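Local coordinates for protein rubber oxygenase (Streptomyces sp., PDB 5O1L) that cleaves the carbon-carbon double bonds of poly(cis-1,4-isoprene) in rubber with molecular oxygen, using one non-covalently bound b-type heme, at residues 48-51 with 52-55; 285-288 with 289-293. All coordinates share one frame; numbering follows the deposited sequence.

Contact 1: residues 48-51 with 52-55; sequences GVDP and EYVW
The backbone N of E52 gives its hydrogen to OD1 of D50 at 3.0 Å, coming down on the carboxylate from above its plane, 60° out of it. This is an Asx turn, and a beta turn runs beside it: Y53 N donates to D50 O at 3.0 Å, so one residue accepts two successive N-H groups, one on its side chain and one on its carbonyl. CG of D50 lies anti to the backbone N (chi1 -175°), which folds the carboxylate forward over the turn. P51 fills the second position of the turn, where a residue without an N-H is well tolerated. A weak bond of 3.4 Å from V54 N to P51 O winds the chain one step further.

OD2 of D50 meets the edge of the Y53 ring in its plane, 3.6 Å from CD2, with carboxylate and ring nearly perpendicular. On the apolar side V49 CG1 and V54 CG2 touch at 3.6 Å, the two side chains crossing at about a right angle, while Y274 touches V54 and P51. With an alanine here instead of D50, E52 N would probably lose its side-chain acceptor and the Y53 ring edge its polar neighbour. E52 turns its own carboxylate away to a salt bridge with R147, which probably eases the repulsion between the two acids, whose nearest charged oxygens, D50 OD1 and E52 OE2, stay 5.5 Å apart.

Contact 2: residues 285-288 with 289-293; sequences QSKQ and VLDPI
Q285 and V289 meet one helical turn apart, their side chains running at a slant to each other, with CG of Q285 3.9 Å from CG2 of V289. Beyond CG the glutamine is extended and carries its amide away to H232 and T35. Chi1 of V289, -51° to CG1, places CG2 between the backbone N and the carbonyl carbon, and this brings the methyl to 3.3 Å from Q285 O. V289 N lies nearly in line with the carbonyl bond of Q285, 2.8 Å from that same O, though its N-H is bent away from the straight line. W36 packs on both side chains.

K287 and D291 lie side by side and point the same way, the lysine CG 4.0 Å from OD2. The lysine then bends at its last torsion (chi4 73°), and its NZ stays 6.3 Å from D291 OD2, too far for a salt bridge. The other carboxylate oxygen is tied back to the helix through a water, which donates to D291 OD1 and is also hydrogen-bonded to S286 OG.

Helix 279-289 ends here by widening. S286 O accepts from L290 N in the alpha-helical pattern and also from D291 N at 3.2 Å, an i to i+5, pi-type bond, after which the chain passes into the 3-10 turn 291-293. P292, with no N-H to offer, lays its ring against the carbonyls of K287 and Q288, CD 3.3 Å from K287 O and CG close to Q288 O. CD2 of L290 passes S286 OG; H232 and T236 of helix 224-244 touch S286, and V229 touches L290.

Contacts 1 and 2 do not touch: their centres are about 17 Å apart and their nearest atoms about 7 Å. Contact 1 comes far earlier in the chain, in the loop before helix 59-68, and contact 2 at the end of helix 279-289, yet they share neighbours. W36 packs against P51 of the first and against Q285 and V289 of the second, and helix 224-244 borders both, its first residues at contact 1 and V229, H232 and T236 at contact 2. Neither is at the heme itself, whose iron is probably bound by H198; the side chains of E52 and L290 are each about 10 Å from the cofactor.

Contact 1: residues 48-51 with 52-55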
loop_
_atom_site.group_PDB
_atom_site.type_symbol
_atom_site.label_atom_id
_atom_site.label_comp_id
_atom_site.label_asym_id
_atom_site.label_seq_id
_atom_site.Cartn_x
_atom_site.Cartn_y
_atom_site.Cartn_z
ATOM N N GLY A 48 -7.299 -24.212 -6.337
ATOM C CA GLY A 48 -5.824 -24.116 -6.131
ATOM C C GLY A 48 -5.112 -23.745 -7.429
ATOM O O GLY A 48 -4.697 -24.593 -8.157
ATOM N N VAL A 49 -5.124 -22.478 -7.749
ATOM C CA VAL A 49 -4.598 -21.892 -9.003
ATOM C C VAL A 49 -3.473 -20.989 -8.662
ATOM O O VAL A 49 -3.627 -20.145 -7.775
ATOM C CB VAL A 49 -5.697 -21.112 -9.774
ATOM C CG1 VAL A 49 -5.059 -20.444 -10.964
ATOM C CG2 VAL A 49 -6.822 -22.046 -10.187
ATOM N N ASP A 50 -2.316 -21.100 -9.271
ATOM C CA ASP A 50 -1.181 -20.238 -8.966
ATOM C C ASP A 50 -1.446 -18.749 -9.314
ATOM O O ASP A 50 -1.639 -18.392 -10.484
ATOM C CB ASP A 50 -0.010 -20.735 -9.806
ATOM C CG ASP A 50 1.296 -20.030 -9.522
ATOM O OD1 ASP A 50 1.382 -19.097 -8.722
ATOM O OD2 ASP A 50 2.268 -20.434 -10.235
ATOM N N PRO A 51 -1.411 -17.879 -8.290
ATOM C CA PRO A 51 -1.733 -16.481 -8.528
ATOM C C PRO A 51 -0.684 -15.699 -9.290
ATOM O O PRO A 51 -0.948 -14.549 -9.683
ATOM C CB PRO A 51 -1.935 -15.933 -7.133
ATOM C CG PRO A 51 -1.059 -16.773 -6.265
ATOM C CD PRO A 51 -1.113 -18.135 -6.884
ATOM N N GLU A 52 0.467 -16.314 -9.569
ATOM C CA GLU A 52 1.426 -15.725 -10.521
ATOM C C GLU A 52 0.844 -15.603 -11.916
ATOM O O GLU A 52 1.356 -14.815 -12.716
ATOM C CB GLU A 52 2.750 -16.528 -10.533
ATOM C CG GLU A 52 3.480 -16.365 -9.233
ATOM C CD GLU A 52 4.298 -15.114 -9.125
ATOM O OE1 GLU A 52 4.535 -14.460 -10.201
ATOM O OE2 GLU A 52 4.785 -14.814 -8.008
ATOM N N TYR A 53 -0.188 -16.390 -12.221
ATOM C CA TYR A 53 -0.783 -16.421 -13.549
ATOM C C TYR A 53 -2.234 -16.086 -13.577
ATOM O O TYR A 53 -3.011 -16.540 -14.398
ATOM C CB TYR A 53 -0.480 -17.778 -14.226
ATOM C CG TYR A 53 1.004 -18.060 -14.350
ATOM C CD1 TYR A 53 1.732 -17.536 -15.412
ATOM C CD2 TYR A 53 1.670 -18.830 -13.431
ATOM C CE1 TYR A 53 3.065 -17.852 -15.607
ATOM C CE2 TYR A 53 3.007 -19.162 -13.594
ATOM C CZ TYR A 53 3.708 -18.652 -14.671
ATOM O OH TYR A 53 5.047 -18.945 -14.836
ATOM N N VAL A 54 -2.606 -15.232 -12.619
ATOM C CA VAL A 54 -3.952 -14.697 -12.506
ATOM C C VAL A 54 -3.820 -13.189 -12.402
ATOM O O VAL A 54 -3.005 -12.674 -11.642
ATOM C CB VAL A 54 -4.713 -15.290 -11.297
ATOM C CG1 VAL A 54 -6.108 -14.738 -11.188
ATOM C CG2 VAL A 54 -4.733 -16.833 -11.303
ATOM N N TRP A 55 -4.631 -12.473 -13.163
ATOM C CA TRP A 55 -4.620 -10.999 -13.178
ATOM C C TRP A 55 -5.987 -10.536 -12.736
ATOM O O TRP A 55 -6.399 -10.900 -11.651
ATOM C CB TRP A 55 -4.088 -10.507 -14.519
ATOM C CG TRP A 55 -2.635 -10.870 -14.718
ATOM C CD1 TRP A 55 -1.560 -10.129 -14.359
ATOM C CD2 TRP A 55 -2.113 -12.043 -15.323
ATOM N NE1 TRP A 55 -0.396 -10.771 -14.664
ATOM C CE2 TRP A 55 -0.710 -11.947 -15.265
ATOM C CE3 TRP A 55 -2.704 -13.188 -15.906
ATOM C CZ2 TRP A 55 0.131 -12.948 -15.779
ATOM C CZ3 TRP A 55 -1.854 -14.171 -16.415
ATOM C CH2 TRP A 55 -0.479 -14.031 -16.342
#

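Contact 2: residues 285-288 with 289-293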
loop_
_atom_site.group_PDB
_atom_site.type_symbol
_atom_site.label_atom_id
_atom_site.label_comp_id
_atom_site.label_asym_id
_atom_site.label_seq_id
_atom_site.Cartn_x
_atom_site.Cartn_y
_atom_site.Cartn_z
ATOM N N GLN A 285 3.068 -16.172 5.336
ATOM C CA GLN A 285 3.156 -15.875 3.919
ATOM C C GLN A 285 4.163 -14.775 3.589
ATOM O O GLN A 285 4.936 -14.898 2.658
ATOM C CB GLN A 285 1.820 -15.613 3.320
ATOM C CG GLN A 285 1.816 -15.359 1.836
ATOM C CD GLN A 285 0.450 -15.271 1.310
ATOM O OE1 GLN A 285 -0.202 -14.232 1.318
ATOM N NE2 GLN A 285 -0.117 -16.430 0.963
ATOM N N SER A 286 4.151 -13.685 4.348
ATOM C CA SER A 286 5.097 -12.596 4.127
ATOM C C SER A 286 6.546 -13.095 4.134
ATOM O O SER A 286 7.325 -12.675 3.288
ATOM C CB SER A 286 4.847 -11.568 5.180
ATOM O OG SER A 286 5.769 -10.462 4.928
ATOM N N LYS A 287 6.849 -14.012 5.057
ATOM C CA LYS A 287 8.222 -14.525 5.127
ATOM C C LYS A 287 8.617 -15.242 3.862
ATOM O O LYS A 287 9.787 -15.194 3.502
ATOM C CB LYS A 287 8.364 -15.453 6.325
ATOM C CG LYS A 287 8.396 -14.715 7.606
ATOM C CD LYS A 287 8.457 -15.685 8.818
ATOM C CE LYS A 287 8.509 -14.916 10.142
ATOM N NZ LYS A 287 7.204 -14.269 10.535
ATOM N N GLN A 288 7.671 -15.884 3.184
ATOM C CA GLN A 288 7.961 -16.646 1.995
ATOM C C GLN A 288 7.867 -15.840 0.723
ATOM O O GLN A 288 8.550 -16.113 -0.256
ATOM C CB GLN A 288 6.990 -17.787 1.876
ATOM C CG GLN A 288 7.554 -18.985 1.163
ATOM C CD GLN A 288 6.532 -20.089 1.208
ATOM O OE1 GLN A 288 6.333 -20.767 2.220
ATOM N NE2 GLN A 288 5.874 -20.244 0.138
ATOM N N VAL A 289 6.956 -14.870 0.655
ATOM C CA VAL A 289 6.699 -14.177 -0.598
ATOM C C VAL A 289 7.204 -12.766 -0.701
ATOM O O VAL A 289 7.328 -12.295 -1.819
ATOM C CB VAL A 289 5.231 -14.185 -1.002
ATOM C CG1 VAL A 289 4.647 -15.592 -0.962
ATOM C CG2 VAL A 289 4.417 -13.247 -0.158
ATOM N N LEU A 290 7.457 -12.103 0.454
ATOM C CA LEU A 290 7.999 -10.781 0.390
ATOM C C LEU A 290 9.500 -10.820 0.677
ATOM O O LEU A 290 10.290 -10.329 -0.129
ATOM C CB LEU A 290 7.250 -9.861 1.363
ATOM C CG LEU A 290 7.792 -8.469 1.557
ATOM C CD1 LEU A 290 7.728 -7.700 0.266
ATOM C CD2 LEU A 290 7.113 -7.743 2.671
ATOM N N ASP A 291 9.880 -11.341 1.811
ATOM C CA ASP A 291 11.302 -11.242 2.250
ATOM C C ASP A 291 12.302 -11.704 1.167
ATOM O O ASP A 291 13.240 -10.963 0.865
ATOM C CB ASP A 291 11.534 -11.946 3.587
ATOM C CG ASP A 291 10.718 -11.347 4.718
ATOM O OD1 ASP A 291 10.006 -10.340 4.512
ATOM O OD2 ASP A 291 10.694 -11.900 5.854
ATOM N N PRO A 292 12.073 -12.856 0.531
ATOM C CA PRO A 292 13.036 -13.351 -0.468
ATOM C C PRO A 292 13.106 -12.615 -1.805
ATOM O O PRO A 292 14.041 -12.847 -2.584
ATOM C CB PRO A 292 12.562 -14.785 -0.737
ATOM C CG PRO A 292 11.655 -15.114 0.377
ATOM C CD PRO A 292 10.962 -13.833 0.690
ATOM N N ILE A 293 12.161 -11.745 -2.122
ATOM C CA ILE A 293 12.182 -11.044 -3.380
ATOM C C ILE A 293 12.753 -9.664 -3.294
ATOM O O ILE A 293 12.961 -9.045 -4.362
ATOM C CB ILE A 293 10.851 -11.077 -4.170
ATOM C CG1 ILE A 293 9.670 -10.379 -3.465
ATOM C CG2 ILE A 293 10.480 -12.534 -4.456
ATOM C CD1 ILE A 293 9.750 -8.905 -3.388
HETATM O O HOH W 1 7.995 -10.914 6.287
#